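Local coordinates for SnoaL-like domain-containing protein (Burkholderia thailandensis E264, PDB 3EC9), which is of unknown function but, as a SnoaL-like member of the NTF2 superfamily, probably binds a small ligand in a pocket between helices and a curved sheet, at residues Gly94-Thr99 and Gln127-Leu132; Glu71-Tyr76 and Lys105-Arg110; Ala19-Ala24 and His113-Asp118; Ala82-Asp85 and Val90-Val93. All blocks are in the same frame, centred on the assembly; numbering follows the deposited sequence. Where two conformers were deposited one is given.

Interaction 1: Gly94-Thr99 and Gln127-Leu132. With ACT (acetate ion), chain E.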
loop_
_atom_site.group_PDB
_atom_site.type_symbol
_atom_site.label_atom_id
_atom_site.label_comp_id
_atom_site.label_asym_id
_atom_site.label_seq_id
_atom_site.Cartn_x
_atom_site.Cartn_y
_atom_site.Cartn_z
ATOM N N GLY B 94 2.266 -3.990 7.452
ATOM C CA GLY B 94 2.412 -5.303 8.039
ATOM C C GLY B 94 2.020 -6.386 7.067
ATOM O O GLY B 94 2.158 -6.229 5.868
ATOM N N ARG B 95 1.492 -7.471 7.623
ATOM C CA ARG B 95 1.161 -8.663 6.880
ATOM C C ARG B 95 -0.260 -9.124 7.206
ATOM O O ARG B 95 -0.665 -9.151 8.375
ATOM C CB ARG B 95 2.170 -9.757 7.228
ATOM C CG ARG B 95 3.516 -9.485 6.597
ATOM C CD ARG B 95 4.648 -10.304 7.207
ATOM N NE ARG B 95 4.926 -9.873 8.584
ATOM N N TYR B 96 -0.963 -9.552 6.172
ATOM C CA TYR B 96 -2.211 -10.251 6.293
ATOM C C TYR B 96 -1.969 -11.725 6.100
ATOM O O TYR B 96 -1.086 -12.128 5.337
ATOM C CB TYR B 96 -3.199 -9.872 5.200
ATOM C CG TYR B 96 -3.865 -8.532 5.300
ATOM C CD1 TYR B 96 -4.398 -8.051 6.512
ATOM C CD2 TYR B 96 -4.096 -7.769 4.154
ATOM C CE1 TYR B 96 -5.077 -6.812 6.556
ATOM C CE2 TYR B 96 -4.741 -6.573 4.193
ATOM C CZ TYR B 96 -5.223 -6.068 5.403
ATOM O OH TYR B 96 -5.901 -4.873 5.398
ATOM N N SER B 97 -2.816 -12.539 6.729
ATOM C CA SER B 97 -2.841 -13.978 6.500
ATOM C C SER B 97 -4.257 -14.485 6.811
ATOM O O SER B 97 -5.028 -13.816 7.507
ATOM C CB SER B 97 -1.813 -14.711 7.363
ATOM O OG SER B 97 -2.008 -14.417 8.731
ATOM N N GLY B 98 -4.577 -15.651 6.272
ATOM C CA GLY B 98 -5.920 -16.187 6.463
ATOM C C GLY B 98 -6.109 -17.416 5.596
ATOM O O GLY B 98 -5.343 -17.633 4.650
ATOM N N THR B 99 -7.167 -18.174 5.879
ATOM C CA THR B 99 -7.548 -19.350 5.099
ATOM C C THR B 99 -8.993 -19.133 4.614
ATOM O O THR B 99 -9.892 -18.878 5.427
ATOM C CB THR B 99 -7.450 -20.660 5.942
ATOM O OG1 THR B 99 -6.093 -20.842 6.373
ATOM C CG2 THR B 99 -7.946 -21.870 5.120
ATOM N N GLN B 127 -6.696 1.075 2.297
ATOM C CA GLN B 127 -5.946 -0.162 2.313
ATOM C C GLN B 127 -5.184 -0.335 0.959
ATOM O O GLN B 127 -5.747 -0.102 -0.115
ATOM C CB GLN B 127 -6.942 -1.324 2.448
ATOM C CG GLN B 127 -6.375 -2.711 2.338
ATOM C CD GLN B 127 -7.515 -3.711 2.043
ATOM O OE1 GLN B 127 -8.247 -3.584 1.029
ATOM N NE2 GLN B 127 -7.684 -4.670 2.920
ATOM N N PHE B 128 -3.923 -0.773 1.045
ATOM C CA PHE B 128 -3.111 -1.095 -0.117
ATOM C C PHE B 128 -2.482 -2.474 0.103
ATOM O O PHE B 128 -1.546 -2.599 0.881
ATOM C CB PHE B 128 -1.990 -0.071 -0.344
ATOM C CG PHE B 128 -2.456 1.375 -0.438
ATOM C CD1 PHE B 128 -2.778 2.059 0.700
ATOM C CD2 PHE B 128 -2.584 2.002 -1.669
ATOM C CE1 PHE B 128 -3.221 3.381 0.618
ATOM C CE2 PHE B 128 -3.012 3.316 -1.770
ATOM C CZ PHE B 128 -3.347 4.014 -0.615
ATOM N N THR B 129 -3.012 -3.531 -0.511
ATOM C CA THR B 129 -2.556 -4.886 -0.269
ATOM C C THR B 129 -2.430 -5.710 -1.535
ATOM O O THR B 129 -2.832 -5.269 -2.629
ATOM C CB THR B 129 -3.455 -5.585 0.768
ATOM O OG1 THR B 129 -2.823 -6.774 1.296
ATOM C CG2 THR B 129 -4.834 -5.909 0.187
ATOM N N ASP B 130 -1.871 -6.915 -1.384
ATOM C CA ASP B 130 -1.559 -7.777 -2.527
ATOM C C ASP B 130 -2.781 -8.535 -2.915
ATOM O O ASP B 130 -3.004 -9.706 -2.586
ATOM C CB ASP B 130 -0.369 -8.659 -2.151
ATOM C CG ASP B 130 0.415 -9.158 -3.369
ATOM O OD1 ASP B 130 -0.168 -9.295 -4.472
ATOM O OD2 ASP B 130 1.632 -9.449 -3.216
ATOM N N THR B 131 -3.640 -7.830 -3.621
ATOM C CA THR B 131 -4.930 -8.393 -3.977
ATOM C C THR B 131 -4.860 -9.667 -4.827
ATOM O O THR B 131 -5.754 -10.523 -4.764
ATOM C CB THR B 131 -5.783 -7.292 -4.643
ATOM O OG1 THR B 131 -5.027 -6.728 -5.692
ATOM C CG2 THR B 131 -6.153 -6.188 -3.626
ATOM N N LEU B 132 -3.806 -9.810 -5.631
ATOM C CA LEU B 132 -3.638 -11.046 -6.408
ATOM C C LEU B 132 -3.421 -12.241 -5.461
ATOM O O LEU B 132 -4.023 -13.283 -5.638
ATOM C CB LEU B 132 -2.482 -10.938 -7.400
ATOM C CG LEU B 132 -2.231 -12.182 -8.234
ATOM C CD1 LEU B 132 -3.455 -12.452 -9.146
ATOM C CD2 LEU B 132 -0.932 -12.071 -9.060
HETATM C C ACT E . -8.862 -4.327 6.671
HETATM O O ACT E . -7.827 -4.916 7.071
HETATM O OXT ACT E . -8.753 -3.524 5.708
HETATM C CH3 ACT E . -10.165 -4.546 7.369
#
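The phenol of Tyr96 and the carboxamide of Gln127 meet with their planes 79° apart, close to perpendicular, yet the bond between them is almost perfectly straight. Gln127 NE2 donates to Tyr96 OH over 3.1 Å, with 178° at the hydrogen, and the hydroxyl lies in the amide plane. CG of Gln127 is anti to the backbone N (chi1 174°) and the chain runs on extended, which carries the amide out to the phenol; Met46 N binds the other end of the group, OE1, so the rotation of the amide is fixed from both sides. Tyr96 OH is itself a donor to the acetate, reaching its O at 2.6 Å, while acetate OXT comes within 3.2 Å of Gln127 NE2. His113 NE2 is a further partner of the same hydroxyl. Nearer the CG end of the ring, Thr129 crosses Tyr96 at about a right angle and sets OG1 against the ring edge, 3.3 Å from Tyr96 CD2. That threonine oxygen is hydrogen-bonded to Arg110 O, on the strand lying between the two segments, so it touches the ring edge with its polar need already met. All three side chains are buried. Acetate, probably from the crystallisation liquor, and a nearby glycerol suggest a polar pocket on the curved sheet, consistent with the ligand cavity of NTF2-like folds.

Interaction 2: Glu71-Tyr76 and Lys105-Arg110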
loop_
_atom_site.group_PDB
_atom_site.type_symbol
_atom_site.label_atom_id
_atom_site.label_comp_id
_atom_site.label_asym_id
_atom_site.label_seq_id
_atom_site.Cartn_x
_atom_site.Cartn_y
_atom_site.Cartn_z
ATOM N N GLU B 71 -16.758 -14.188 8.404
ATOM C CA GLU B 71 -17.626 -15.206 7.794
ATOM C C GLU B 71 -16.914 -16.002 6.694
ATOM O O GLU B 71 -17.216 -17.185 6.495
ATOM C CB GLU B 71 -18.882 -14.588 7.197
ATOM C CG GLU B 71 -19.774 -13.978 8.266
ATOM C CD GLU B 71 -20.959 -13.233 7.718
ATOM O OE1 GLU B 71 -20.879 -12.705 6.594
ATOM O OE2 GLU B 71 -21.962 -13.165 8.470
ATOM N N GLU B 72 -16.021 -15.360 5.937
ATOM C CA GLU B 72 -15.496 -15.962 4.700
ATOM C C GLU B 72 -14.092 -16.571 4.851
ATOM O O GLU B 72 -13.645 -17.330 4.000
ATOM C CB GLU B 72 -15.549 -14.928 3.560
ATOM C CG GLU B 72 -16.981 -14.544 3.201
ATOM C CD GLU B 72 -17.106 -13.573 2.036
ATOM O OE1 GLU B 72 -16.106 -12.894 1.676
ATOM O OE2 GLU B 72 -18.207 -13.543 1.429
ATOM N N TRP B 73 -13.426 -16.236 5.948
ATOM C CA TRP B 73 -12.035 -16.639 6.242
ATOM C C TRP B 73 -11.954 -17.212 7.645
ATOM O O TRP B 73 -12.651 -16.733 8.571
ATOM C CB TRP B 73 -11.098 -15.424 6.180
ATOM C CG TRP B 73 -11.080 -14.762 4.874
ATOM C CD1 TRP B 73 -11.955 -13.800 4.442
ATOM C CD2 TRP B 73 -10.210 -15.023 3.782
ATOM N NE1 TRP B 73 -11.658 -13.422 3.187
ATOM C CE2 TRP B 73 -10.567 -14.112 2.743
ATOM C CE3 TRP B 73 -9.093 -15.869 3.588
ATOM C CZ2 TRP B 73 -9.912 -14.070 1.519
ATOM C CZ3 TRP B 73 -8.443 -15.821 2.350
ATOM C CH2 TRP B 73 -8.858 -14.930 1.338
ATOM N N ASP B 74 -11.115 -18.247 7.785
ATOM C CA ASP B 74 -10.668 -18.771 9.057
ATOM C C ASP B 74 -9.348 -18.102 9.442
ATOM O O ASP B 74 -8.386 -18.107 8.664
ATOM C CB ASP B 74 -10.431 -20.270 8.939
ATOM C CG ASP B 74 -10.130 -20.929 10.297
ATOM O OD1 ASP B 74 -10.424 -20.323 11.358
ATOM O OD2 ASP B 74 -9.624 -22.078 10.304
ATOM N N GLY B 75 -9.315 -17.458 10.615
ATOM C CA GLY B 75 -8.076 -16.945 11.142
ATOM C C GLY B 75 -7.489 -15.765 10.377
ATOM O O GLY B 75 -6.253 -15.613 10.296
ATOM N N TYR B 76 -8.377 -14.957 9.809
ATOM C CA TYR B 76 -7.965 -13.743 9.118
ATOM C C TYR B 76 -7.245 -12.826 10.111
ATOM O O TYR B 76 -7.814 -12.433 11.126
ATOM C CB TYR B 76 -9.138 -12.975 8.459
ATOM C CG TYR B 76 -8.576 -12.031 7.398
ATOM C CD1 TYR B 76 -8.074 -10.764 7.722
ATOM C CD2 TYR B 76 -8.485 -12.428 6.081
ATOM C CE1 TYR B 76 -7.502 -9.950 6.749
ATOM C CE2 TYR B 76 -7.965 -11.610 5.115
ATOM C CZ TYR B 76 -7.439 -10.377 5.467
ATOM O OH TYR B 76 -6.913 -9.579 4.464
ATOM N N LYS B 105 -7.772 -22.846 1.159
ATOM C CA LYS B 105 -6.458 -22.333 0.779
ATOM C C LYS B 105 -6.076 -21.134 1.627
ATOM O O LYS B 105 -6.909 -20.283 1.927
ATOM C CB LYS B 105 -6.401 -21.933 -0.705
ATOM C CG LYS B 105 -6.607 -23.068 -1.669
ATOM C CD LYS B 105 -6.576 -22.575 -3.087
ATOM C CE LYS B 105 -6.857 -23.721 -4.065
ATOM N NZ LYS B 105 -6.757 -23.261 -5.480
ATOM N N SER B 106 -4.821 -21.108 2.074
ATOM C CA SER B 106 -4.281 -19.955 2.812
ATOM C C SER B 106 -3.474 -19.021 1.917
ATOM O O SER B 106 -3.114 -19.375 0.798
ATOM C CB SER B 106 -3.417 -20.415 3.987
ATOM O OG SER B 106 -2.342 -21.213 3.547
ATOM N N PHE B 107 -3.221 -17.815 2.428
ATOM C CA PHE B 107 -2.322 -16.834 1.805
ATOM C C PHE B 107 -1.650 -16.083 2.939
ATOM O O PHE B 107 -2.115 -16.056 4.101
ATOM C CB PHE B 107 -3.086 -15.798 0.931
ATOM C CG PHE B 107 -3.757 -14.708 1.756
ATOM C CD1 PHE B 107 -4.981 -14.953 2.391
ATOM C CD2 PHE B 107 -3.176 -13.474 1.931
ATOM C CE1 PHE B 107 -5.582 -13.988 3.146
ATOM C CE2 PHE B 107 -3.783 -12.502 2.694
ATOM C CZ PHE B 107 -4.976 -12.758 3.315
ATOM N N GLU B 108 -0.546 -15.427 2.573
ATOM C CA GLU B 108 0.072 -14.419 3.397
ATOM C C GLU B 108 0.562 -13.326 2.444
ATOM O O GLU B 108 1.139 -13.604 1.428
ATOM C CB GLU B 108 1.225 -15.017 4.209
ATOM C CG GLU B 108 1.978 -14.016 5.059
ATOM C CD GLU B 108 2.965 -14.644 5.966
ATOM O OE1 GLU B 108 3.384 -15.781 5.693
ATOM O OE2 GLU B 108 3.312 -13.992 6.981
ATOM N N CYS B 109 0.364 -12.076 2.798
ATOM C CA CYS B 109 0.897 -10.995 1.941
ATOM C C CYS B 109 1.114 -9.688 2.710
ATOM O O CYS B 109 0.726 -9.561 3.884
ATOM C CB CYS B 109 -0.047 -10.772 0.746
ATOM S SG CYS B 109 -1.622 -9.927 1.189
ATOM N N ARG B 110 1.708 -8.714 2.042
ATOM C CA ARG B 110 1.958 -7.416 2.633
ATOM C C ARG B 110 0.783 -6.482 2.489
ATOM O O ARG B 110 -0.079 -6.623 1.592
ATOM C CB ARG B 110 3.213 -6.803 2.009
ATOM C CG ARG B 110 4.516 -7.603 2.284
ATOM C CD ARG B 110 4.979 -7.374 3.658
ATOM N NE ARG B 110 5.697 -6.106 3.792
ATOM C CZ ARG B 110 6.018 -5.545 4.953
ATOM N NH1 ARG B 110 5.592 -6.069 6.094
ATOM N NH2 ARG B 110 6.770 -4.458 4.986
#
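Beside Trp73, which meets Phe107 across the contact, the backbone is tied by a short, probable hydrogen bond between Asp74 N and Thr99 O. Phe107 is likewise tied through its backbone to Gly98, so strand 89-100 is bonded to the main chain at or next to both partners, and what passes between Glu71-Tyr76 and Lys105-Arg110 themselves is purely aromatic. Phe107 turns an edge toward the face of the Trp73 six-membered ring in an offset edge-to-face pair, planes at 69° and centroids 5.3 Å apart. The touching edge is CD1-CE1; Phe107 CE1 comes to 3.5 Å from Trp73 CZ3, off the middle of the indole. With CG of Phe107 lodged between its own backbone N and carbonyl carbon (chi1 79°), the ring stands out from the strand to meet the tryptophan. Tyr76 completes the cluster from another direction. Its CE2 sits in the plane of the phenylalanine, at the edge, 3.7 Å from Phe107 CZ, although the two rings as a whole are inclined at 45° and do not stack. Tyr76 CD2 also rests 3.7 Å above the indole plane of Trp73, near the rim and on the same face that Phe107 addresses. The cluster lies where helix 58-72 gives way to strand 73-86, at one end of the sheet: Val134 of helix 131-137 packs on Trp73 and Phe107, Tyr100 meets Trp73 edge-to-face, and Tyr96 on the intervening strand adjoins Tyr76.

Interaction 3: Ala19-Ala24 and His113-Asp118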
loop_
_atom_site.group_PDB
_atom_site.type_symbol
_atom_site.label_atom_id
_atom_site.label_comp_id
_atom_site.label_asym_id
_atom_site.label_seq_id
_atom_site.Cartn_x
_atom_site.Cartn_y
_atom_site.Cartn_z
ATOM N N ALA B 19 -2.667 3.551 16.712
ATOM C CA ALA B 19 -2.151 2.438 17.506
ATOM C C ALA B 19 -3.237 1.799 18.380
ATOM O O ALA B 19 -3.305 0.558 18.486
ATOM C CB ALA B 19 -0.963 2.893 18.376
ATOM N N ASP B 20 -4.055 2.629 19.031
ATOM C CA ASP B 20 -5.181 2.095 19.844
ATOM C C ASP B 20 -6.144 1.245 19.002
ATOM O O ASP B 20 -6.619 0.182 19.425
ATOM C CB ASP B 20 -5.988 3.220 20.444
ATOM C CG ASP B 20 -5.292 3.905 21.591
ATOM O OD1 ASP B 20 -4.320 3.370 22.164
ATOM O OD2 ASP B 20 -5.775 4.992 21.951
ATOM N N HIS B 21 -6.460 1.743 17.801
ATOM C CA HIS B 21 -7.270 0.963 16.857
ATOM C C HIS B 21 -6.662 -0.416 16.586
ATOM O O HIS B 21 -7.338 -1.427 16.662
ATOM C CB HIS B 21 -7.526 1.671 15.508
ATOM C CG HIS B 21 -8.143 0.766 14.517
ATOM N ND1 HIS B 21 -9.500 0.537 14.471
ATOM C CD2 HIS B 21 -7.587 -0.070 13.608
ATOM C CE1 HIS B 21 -9.750 -0.392 13.566
ATOM N NE2 HIS B 21 -8.612 -0.764 13.017
ATOM N N TYR B 22 -5.382 -0.445 16.248
ATOM C CA TYR B 22 -4.734 -1.700 15.892
ATOM C C TYR B 22 -4.729 -2.692 17.052
ATOM O O TYR B 22 -4.967 -3.872 16.856
ATOM C CB TYR B 22 -3.309 -1.461 15.432
ATOM C CG TYR B 22 -3.183 -1.032 13.975
ATOM C CD1 TYR B 22 -3.729 -1.779 12.929
ATOM C CD2 TYR B 22 -2.458 0.100 13.640
ATOM C CE1 TYR B 22 -3.578 -1.378 11.553
ATOM C CE2 TYR B 22 -2.320 0.518 12.313
ATOM C CZ TYR B 22 -2.856 -0.234 11.287
ATOM O OH TYR B 22 -2.639 0.183 10.004
ATOM N N ALA B 23 -4.515 -2.166 18.253
ATOM C CA ALA B 23 -4.530 -2.998 19.435
ATOM C C ALA B 23 -5.917 -3.625 19.631
ATOM O O ALA B 23 -6.025 -4.814 19.935
ATOM C CB ALA B 23 -4.093 -2.188 20.665
ATOM N N ALA B 24 -6.963 -2.817 19.497
ATOM C CA ALA B 24 -8.352 -3.270 19.633
ATOM C C ALA B 24 -8.683 -4.288 18.576
ATOM O O ALA B 24 -9.373 -5.271 18.836
ATOM C CB ALA B 24 -9.316 -2.084 19.562
ATOM N N HIS B 113 -1.621 0.575 5.281
ATOM C CA HIS B 113 -2.833 1.323 5.578
ATOM C C HIS B 113 -2.491 2.784 5.811
ATOM O O HIS B 113 -1.616 3.099 6.619
ATOM C CB HIS B 113 -3.490 0.853 6.857
ATOM C CG HIS B 113 -3.799 -0.599 6.888
ATOM N ND1 HIS B 113 -3.592 -1.377 8.001
ATOM C CD2 HIS B 113 -4.372 -1.404 5.962
ATOM C CE1 HIS B 113 -3.988 -2.610 7.749
ATOM N NE2 HIS B 113 -4.499 -2.647 6.537
ATOM N N VAL B 114 -3.165 3.651 5.073
ATOM C CA VAL B 114 -3.002 5.099 5.246
ATOM C C VAL B 114 -4.218 5.678 5.982
ATOM O O VAL B 114 -5.368 5.459 5.580
ATOM C CB VAL B 114 -2.817 5.844 3.884
ATOM C CG1 VAL B 114 -2.731 7.372 4.115
ATOM C CG2 VAL B 114 -1.586 5.297 3.137
ATOM N N TRP B 115 -3.938 6.323 7.111
ATOM C CA TRP B 115 -4.954 6.847 8.022
ATOM C C TRP B 115 -4.828 8.365 8.102
ATOM O O TRP B 115 -3.704 8.881 8.098
ATOM C CB TRP B 115 -4.701 6.347 9.445
ATOM C CG TRP B 115 -4.689 4.874 9.639
ATOM C CD1 TRP B 115 -3.624 4.028 9.490
ATOM C CD2 TRP B 115 -5.785 4.071 10.058
ATOM N NE1 TRP B 115 -3.996 2.735 9.808
ATOM C CE2 TRP B 115 -5.325 2.732 10.143
ATOM C CE3 TRP B 115 -7.115 4.344 10.377
ATOM C CZ2 TRP B 115 -6.157 1.681 10.541
ATOM C CZ3 TRP B 115 -7.929 3.304 10.769
ATOM C CH2 TRP B 115 -7.467 2.011 10.848
ATOM N N ARG B 116 -5.958 9.052 8.255
ATOM C CA ARG B 116 -5.975 10.496 8.542
ATOM C C ARG B 116 -6.885 10.742 9.753
ATOM O O ARG B 116 -7.986 10.208 9.823
ATOM C CB ARG B 116 -6.476 11.297 7.330
ATOM C CG ARG B 116 -6.454 12.824 7.537
ATOM C CD ARG B 116 -6.605 13.619 6.219
ATOM N NE ARG B 116 -7.903 13.416 5.569
ATOM C CZ ARG B 116 -8.127 12.675 4.481
ATOM N NH1 ARG B 116 -7.137 12.032 3.861
ATOM N NH2 ARG B 116 -9.360 12.586 4.002
ATOM N N VAL B 117 -6.383 11.530 10.709
ATOM C CA VAL B 117 -7.120 11.919 11.915
ATOM C C VAL B 117 -7.309 13.434 11.852
ATOM O O VAL B 117 -6.391 14.200 11.470
ATOM C CB VAL B 117 -6.344 11.480 13.174
ATOM C CG1 VAL B 117 -7.024 11.953 14.483
ATOM C CG2 VAL B 117 -6.200 9.964 13.171
ATOM N N ASP B 118 -8.513 13.872 12.214
ATOM C CA ASP B 118 -8.832 15.287 12.375
ATOM C C ASP B 118 -9.610 15.455 13.701
ATOM O O ASP B 118 -10.573 14.739 13.974
ATOM C CB ASP B 118 -9.683 15.749 11.183
ATOM C CG ASP B 118 -9.982 17.268 11.200
ATOM O OD1 ASP B 118 -9.271 18.030 11.887
ATOM O OD2 ASP B 118 -10.919 17.668 10.485
#
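One face of the His21 imidazole carries the indole of Trp115, whose CH2 stands 3.4 Å above the imidazole plane and is offset toward the rim; the planes are inclined at 54°, so this is an oblique contact. Tyr22 is met at its edge instead, where His113 ND1 lies near the phenol plane, and the two rings meet rim to rim with their planes only 24° apart. Tyr22 CG lies opposite its own carbonyl carbon (chi1 -82°), which lays the phenol across to the strand. Tyr22 OH in turn sits at the edges of both His113 and Trp115. Two groups of the strand therefore grip this one hydroxyl. Trp115 NE1 donates to Tyr22 OH at 2.9 Å in a nearly straight bond, with the oxygen in the indole plane. The second bond, Tyr22 OH to His113 ND1, is 2.7 Å long. Beside these bonds Tyr22 CZ packs on Trp115 CZ2 at 3.9 Å. His21 is held by its own ND1 bond to Met33 O, while its NE2 binds a glycerol. The axes of segments 19-24 and 113-118 stay 12.0 Å apart, a gap bridged by these large side chains. All four are buried, and together they form an aromatic, hydrogen-bonded wall between helix 14-26 and the sheet, beside the glycerol and acetate sites, consistent with the ligand pocket seen in NTF2-like proteins.

Interaction 4: Ala82-Asp85 and Val90-Val93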
loop_
_atom_site.group_PDB
_atom_site.type_symbol
_atom_site.label_atom_id
_atom_site.label_comp_id
_atom_site.label_asym_id
_atom_site.label_seq_id
_atom_site.Cartn_x
_atom_site.Cartn_y
_atom_site.Cartn_z
ATOM N N ALA B 82 5.230 -2.054 11.226
ATOM C CA ALA B 82 5.726 -0.660 11.300
ATOM C C ALA B 82 4.593 0.285 11.401
ATOM O O ALA B 82 3.522 -0.002 10.930
ATOM C CB ALA B 82 6.619 -0.283 10.140
ATOM N N LEU B 83 4.829 1.422 12.044
ATOM C CA LEU B 83 3.805 2.448 12.139
ATOM C C LEU B 83 4.508 3.790 11.996
ATOM O O LEU B 83 5.345 4.158 12.814
ATOM C CB LEU B 83 3.018 2.355 13.439
ATOM C CG LEU B 83 1.730 3.187 13.514
ATOM C CD1 LEU B 83 0.727 2.730 12.447
ATOM C CD2 LEU B 83 1.138 3.097 14.935
ATOM N N HIS B 84 4.186 4.503 10.915
ATOM C CA HIS B 84 4.925 5.689 10.543
ATOM C C HIS B 84 4.099 6.913 10.855
ATOM O O HIS B 84 2.965 7.043 10.399
ATOM C CB HIS B 84 5.301 5.678 9.063
ATOM C CG HIS B 84 6.061 4.459 8.635
ATOM N ND1 HIS B 84 7.300 4.125 9.152
ATOM C CD2 HIS B 84 5.689 3.433 7.838
ATOM C CE1 HIS B 84 7.677 2.967 8.618
ATOM N NE2 HIS B 84 6.722 2.536 7.808
ATOM N N ASP B 85 4.680 7.808 11.647
ATOM C CA ASP B 85 4.004 9.003 12.140
ATOM C C ASP B 85 4.282 10.157 11.184
ATOM O O ASP B 85 5.354 10.737 11.232
ATOM C CB ASP B 85 4.549 9.308 13.565
ATOM C CG ASP B 85 3.785 10.406 14.276
ATOM O OD1 ASP B 85 3.002 11.111 13.640
ATOM O OD2 ASP B 85 3.990 10.590 15.516
ATOM N N VAL B 90 -1.068 8.828 9.374
ATOM C CA VAL B 90 -0.313 7.761 10.027
ATOM C C VAL B 90 -0.347 6.595 9.033
ATOM O O VAL B 90 -1.398 6.374 8.437
ATOM C CB VAL B 90 -0.960 7.338 11.329
ATOM C CG1 VAL B 90 -0.134 6.220 12.057
ATOM C CG2 VAL B 90 -1.168 8.577 12.229
ATOM N N ILE B 91 0.772 5.883 8.837
ATOM C CA ILE B 91 0.798 4.766 7.880
ATOM C C ILE B 91 1.223 3.492 8.616
ATOM O O ILE B 91 2.346 3.393 9.126
ATOM C CB ILE B 91 1.751 5.049 6.664
ATOM C CG1 ILE B 91 1.313 6.341 5.956
ATOM C CG2 ILE B 91 1.794 3.868 5.685
ATOM C CD1 ILE B 91 1.834 7.672 6.552
ATOM N N GLY B 92 0.324 2.507 8.633
ATOM C CA GLY B 92 0.614 1.189 9.207
ATOM C C GLY B 92 1.111 0.258 8.104
ATOM O O GLY B 92 0.675 0.384 6.948
ATOM N N VAL B 93 2.062 -0.628 8.412
ATOM C CA VAL B 93 2.553 -1.583 7.424
ATOM C C VAL B 93 2.629 -2.913 8.133
ATOM O O VAL B 93 3.007 -2.993 9.308
ATOM C CB VAL B 93 3.932 -1.201 6.897
ATOM C CG1 VAL B 93 4.440 -2.285 5.912
ATOM C CG2 VAL B 93 3.943 0.215 6.279
#
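His84 runs along the neighbouring strand: its CB lies 3.7 Å from Ile91 O, CG passes the same carbonyl, CD2 comes to 3.6 Å from Ile91 O, and the tip, NE2, reaches Val93 CG2 at 3.9 Å. That methyl meets the imidazole at its edge, near the ring plane. With chi1 at -55°, CG of His84 stands opposite its own carbonyl carbon, and the ring passes Ile91 O to reach Val93. On the other face of the sheet Leu83 does the packing. Its CD1 rests 3.6 Å from Val90 CG1 and equally close to Gly92 CA, lying over the glycine backbone. Between these two faces the main chains pair in regular antiparallel fashion. Ala82 with Val93 and His84 with Ile91 are the hydrogen-bonded pairs, each with two N-H...O bonds, the shortest being His84 N to Ile91 O at 2.8 Å. Leu83 with Gly92 and Asp85 with Val90 are the non-hydrogen-bonded pairs, and CA-H...O contacts such as Val90 CA to His84 O at 3.4 Å supplement the ladder. The Leu83 face looks to helix 14-26, touching Tyr15 and Tyr22, whereas His84, Ile91 and Val93 pack on Thr89, Ile91 and Phe128 of the second subunit. The whole is a beta hairpin at the margin of the curved NTF2-like sheet, with the face of His84, Ile91 and Val93 turned to the dimer partner.

Overall arrangement
From the N terminus, helix 14-26 opens interaction 3, which closes only at strand 106-118, the longest loop of the four. Segment 71-76 then opens interaction 2, and inside that loop interaction 4 opens and closes at once as the hairpin of strands 73-86 and 89-100. Strand 89-100 runs straight on into interaction 1. Interaction 2 closes next at 105-110 and interaction 3 at 113-118; interaction 1 closes last, at 127-132, crossing both. Interactions 2 and 4 are thus nested within interaction 3. Interactions 1 and 3 join through Tyr96 and His113 at the probable pocket, while interactions 1 and 4 both border the second subunit.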